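Local coordinates for oligopeptide-binding protein oppA (Lactococcus lactis, PDB 3DRF) that binds oligopeptides in a voluminous cavity between two closing lobes and delivers them to an ABC transporter for uptake into the cell, at residues G296-Y301 and F541-T546. Numbering follows the deposited sequence.
Sequences GQQAMY and FMLNYT
The methyl CE of Met-542 sits over the centre of the Tyr-301 ring, 3.5 Å from the centroid and 6° off the ring normal, a CH-pi contact. Its SD lies over the same face, 4.3 Å from that centroid, which adds a Met-aromatic contact; a bend at chi3 brings CE back over the ring. In Tyr-301 the CG, anti to the backbone N (chi1 175°), carries the ring beside Met-542. The OH of Tyr-301 hydrogen-bonds to the backbone of the bound peptide and to Ser-472. An alanine here would probably leave the thioether of Met-542 without its ring and freer to turn, and the peptide backbone without this hydroxyl.

Both segments belong to the mixed sheet of a Venus fly-trap binding protein, where strands 292-307 and 536-549 run antiparallel. Gln-297 and Asn-544 form a hydrogen-bonded pair, N to O in both directions, and their side chains repeat the link: ND2 of Asn-544 donates to OE1 of Gln-297 at 3.1 Å. That bond is nearly straight, lies in the carbonyl plane on a lone pair, and joins amides whose planes are 45° apart. NE2 of Gln-297 goes to the carbonyl of Leu-557. Next to this pair, CB of Ala-299 packs 3.5 Å from Asn-544 ND2.

The regular pairing then gives way. Ala-299 N still donates to Met-542 O at 3.1 Å, but around the inverse gamma turn centred on Met-300 a water takes over, accepting from Met-542 N at 2.9 Å and lying 2.8 Å from Tyr-301 O.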
ATOM      1  N   GLY A 296     -18.888  -3.201   6.966  1.00  8.09           N
ATOM      2  CA  GLY A 296     -17.613  -3.798   7.409  1.00  8.42           C
ATOM      3  C   GLY A 296     -17.008  -4.689   6.345  1.00  8.77           C
ATOM      4  O   GLY A 296     -17.662  -5.153   5.461  1.00  8.68           O
ATOM      5  N   GLN A 297     -15.708  -4.910   6.482  1.00  9.07           N
ATOM      6  CA  GLN A 297     -15.014  -5.891   5.673  1.00  9.24           C
ATOM      7  C   GLN A 297     -13.701  -6.289   6.364  1.00  9.30           C
ATOM      8  O   GLN A 297     -13.164  -5.572   7.159  1.00 10.22           O
ATOM      9  CB  GLN A 297     -14.724  -5.340   4.249  1.00  9.79           C
ATOM     10  CG  GLN A 297     -13.663  -4.177   4.264  1.00 10.60           C
ATOM     11  CD  GLN A 297     -13.341  -3.470   2.922  1.00 12.69           C
ATOM     12  OE1 GLN A 297     -12.554  -2.619   2.937  1.00 14.12           O
ATOM     13  NE2 GLN A 297     -14.022  -3.791   1.860  1.00 12.55           N
ATOM     14  N   GLN A 298     -13.213  -7.466   6.022  1.00  9.87           N
ATOM     15  CA  GLN A 298     -11.805  -7.811   6.316  1.00 10.89           C
ATOM     16  C   GLN A 298     -10.897  -6.885   5.551  1.00 10.87           C
ATOM     17  O   GLN A 298     -11.039  -6.733   4.393  1.00 12.18           O
ATOM     18  CB  GLN A 298     -11.478  -9.229   5.890  1.00 11.92           C
ATOM     19  CG  GLN A 298     -12.270 -10.307   6.590  1.00 13.90           C
ATOM     20  CD  GLN A 298     -11.749 -11.696   6.219  1.00 15.40           C
ATOM     21  OE1 GLN A 298     -11.888 -12.106   5.131  1.00 16.84           O
ATOM     22  NE2 GLN A 298     -11.079 -12.325   7.137  1.00 16.74           N
ATOM     23  N   ALA A 299     -10.031  -6.197   6.255  1.00 11.11           N
ATOM     24  CA  ALA A 299      -9.131  -5.223   5.616  1.00 11.85           C
ATOM     25  C   ALA A 299      -7.992  -6.004   4.886  1.00 12.28           C
ATOM     26  O   ALA A 299      -7.414  -6.915   5.398  1.00 13.16           O
ATOM     27  CB  ALA A 299      -8.591  -4.232   6.602  1.00 12.05           C
ATOM     28  N   MET A 300      -7.712  -5.577   3.698  1.00 13.18           N
ATOM     29  CA  MET A 300      -6.559  -6.146   3.022  1.00 12.98           C
ATOM     30  C   MET A 300      -5.385  -5.254   3.475  1.00 11.71           C
ATOM     31  O   MET A 300      -5.097  -4.256   2.873  1.00 12.46           O
ATOM     32  CB  MET A 300      -6.766  -6.081   1.528  1.00 15.21           C
ATOM     33  CG  MET A 300      -6.097  -7.250   0.843  1.00 16.74           C
ATOM     34  SD  MET A 300      -7.116  -7.698  -0.575  1.00 20.31           S
ATOM     35  CE  MET A 300      -7.117  -6.128  -1.235  1.00 13.87           C
ATOM     36  N   TYR A 301      -4.884  -5.578   4.673  1.00 10.34           N
ATOM     37  CA  TYR A 301      -4.061  -4.631   5.482  1.00  9.16           C
ATOM     38  C   TYR A 301      -3.064  -5.359   6.354  1.00  8.69           C
ATOM     39  O   TYR A 301      -3.338  -6.403   6.876  1.00  9.16           O
ATOM     40  CB  TYR A 301      -5.019  -3.817   6.394  1.00  9.52           C
ATOM     41  CG  TYR A 301      -4.386  -2.845   7.415  1.00  9.65           C
ATOM     42  CD1 TYR A 301      -4.223  -1.523   7.123  1.00 11.11           C
ATOM     43  CD2 TYR A 301      -3.988  -3.287   8.668  1.00 10.56           C
ATOM     44  CE1 TYR A 301      -3.712  -0.642   8.098  1.00 11.15           C
ATOM     45  CE2 TYR A 301      -3.474  -2.449   9.596  1.00 11.44           C
ATOM     46  CZ  TYR A 301      -3.341  -1.135   9.298  1.00 11.47           C
ATOM     47  OH  TYR A 301      -2.846  -0.266  10.226  1.00 15.24           O
ATOM     48  N   PHE A 541      -3.448  -7.013  12.208  1.00  7.42           N
ATOM     49  CA  PHE A 541      -4.476  -7.221  11.200  1.00  7.83           C
ATOM     50  C   PHE A 541      -5.692  -6.403  11.652  1.00  8.09           C
ATOM     51  O   PHE A 541      -5.808  -6.057  12.796  1.00  8.67           O
ATOM     52  CB  PHE A 541      -4.865  -8.700  11.110  1.00  8.56           C
ATOM     53  CG  PHE A 541      -3.705  -9.667  10.809  1.00  9.33           C
ATOM     54  CD1 PHE A 541      -2.702  -9.395   9.861  1.00  9.92           C
ATOM     55  CD2 PHE A 541      -3.676 -10.861  11.431  1.00 10.33           C
ATOM     56  CE1 PHE A 541      -1.700 -10.353   9.610  1.00 10.80           C
ATOM     57  CE2 PHE A 541      -2.697 -11.773  11.154  1.00 11.03           C
ATOM     58  CZ  PHE A 541      -1.718 -11.502  10.258  1.00 10.96           C
ATOM     59  N   MET A 542      -6.584  -6.144  10.709  1.00  9.36           N
ATOM     60  CA  MET A 542      -7.732  -5.285  10.984  1.00 11.08           C
ATOM     61  C   MET A 542      -8.966  -5.632  10.175  1.00 10.67           C
ATOM     62  O   MET A 542      -8.897  -6.257   9.149  1.00 10.27           O
ATOM     63  CB  MET A 542      -7.355  -3.806  10.661  1.00 13.15           C
ATOM     64  CG  MET A 542      -8.008  -2.704  11.500  1.00 17.62           C
ATOM     65  SD  MET A 542      -6.952  -1.250  11.332  1.00 24.31           S
ATOM     66  CE  MET A 542      -6.986  -1.020   9.596  1.00 22.53           C
ATOM     67  N   LEU A 543     -10.094  -5.203  10.744  1.00 10.42           N
ATOM     68  CA  LEU A 543     -11.356  -5.043  10.014  1.00  9.84           C
ATOM     69  C   LEU A 543     -11.566  -3.560   9.753  1.00  9.87           C
ATOM     70  O   LEU A 543     -11.281  -2.783  10.594  1.00 10.84           O
ATOM     71  CB  LEU A 543     -12.577  -5.537  10.840  1.00 10.62           C
ATOM     72  CG  LEU A 543     -12.553  -6.967  11.329  1.00 11.90           C
ATOM     73  CD1 LEU A 543     -13.831  -7.285  12.213  1.00 14.00           C
ATOM     74  CD2 LEU A 543     -12.451  -7.834  10.147  1.00 13.91           C
ATOM     75  N   ASN A 544     -12.025  -3.227   8.557  1.00  9.69           N
ATOM     76  CA  ASN A 544     -12.463  -1.881   8.205  1.00 10.12           C
ATOM     77  C   ASN A 544     -13.961  -1.702   8.519  1.00  9.45           C
ATOM     78  O   ASN A 544     -14.701  -2.653   8.510  1.00  9.24           O
ATOM     79  CB  ASN A 544     -12.261  -1.629   6.690  1.00 10.89           C
ATOM     80  CG  ASN A 544     -10.795  -1.430   6.307  1.00 13.32           C
ATOM     81  OD1 ASN A 544     -10.013  -1.052   7.087  1.00 15.34           O
ATOM     82  ND2 ASN A 544     -10.482  -1.764   5.101  1.00 14.08           N
ATOM     83  N   TYR A 545     -14.365  -0.447   8.729  1.00  9.00           N
ATOM     84  CA  TYR A 545     -15.786  -0.084   8.811  1.00  9.07           C
ATOM     85  C   TYR A 545     -15.983   1.246   8.119  1.00  8.94           C
ATOM     86  O   TYR A 545     -15.109   2.043   8.072  1.00  9.35           O
ATOM     87  CB  TYR A 545     -16.272  -0.018  10.275  1.00  9.09           C
ATOM     88  CG  TYR A 545     -15.720   1.176  11.062  1.00  9.39           C
ATOM     89  CD1 TYR A 545     -16.473   2.328  11.225  1.00  9.70           C
ATOM     90  CD2 TYR A 545     -14.469   1.117  11.667  1.00  9.59           C
ATOM     91  CE1 TYR A 545     -16.030   3.372  11.945  1.00  8.81           C
ATOM     92  CE2 TYR A 545     -13.979   2.198  12.372  1.00  8.33           C
ATOM     93  CZ  TYR A 545     -14.779   3.321  12.517  1.00  8.54           C
ATOM     94  OH  TYR A 545     -14.335   4.350  13.261  1.00  9.30           O
ATOM     95  N   THR A 546     -17.194   1.457   7.614  1.00  8.52           N
ATOM     96  CA  THR A 546     -17.582   2.712   6.967  1.00  8.88           C
ATOM     97  C   THR A 546     -19.011   3.023   7.374  1.00  8.73           C
ATOM     98  O   THR A 546     -19.893   2.278   7.095  1.00  8.62           O
ATOM     99  CB  THR A 546     -17.540   2.551   5.439  1.00  9.76           C
ATOM    100  OG1 THR A 546     -16.163   2.435   5.053  1.00 11.79           O
ATOM    101  CG2 THR A 546     -18.158   3.785   4.693  1.00 10.41           C
TER
HETATM  102  O   HOH W   1      -5.781  -7.044   8.082  1.00  9.54           O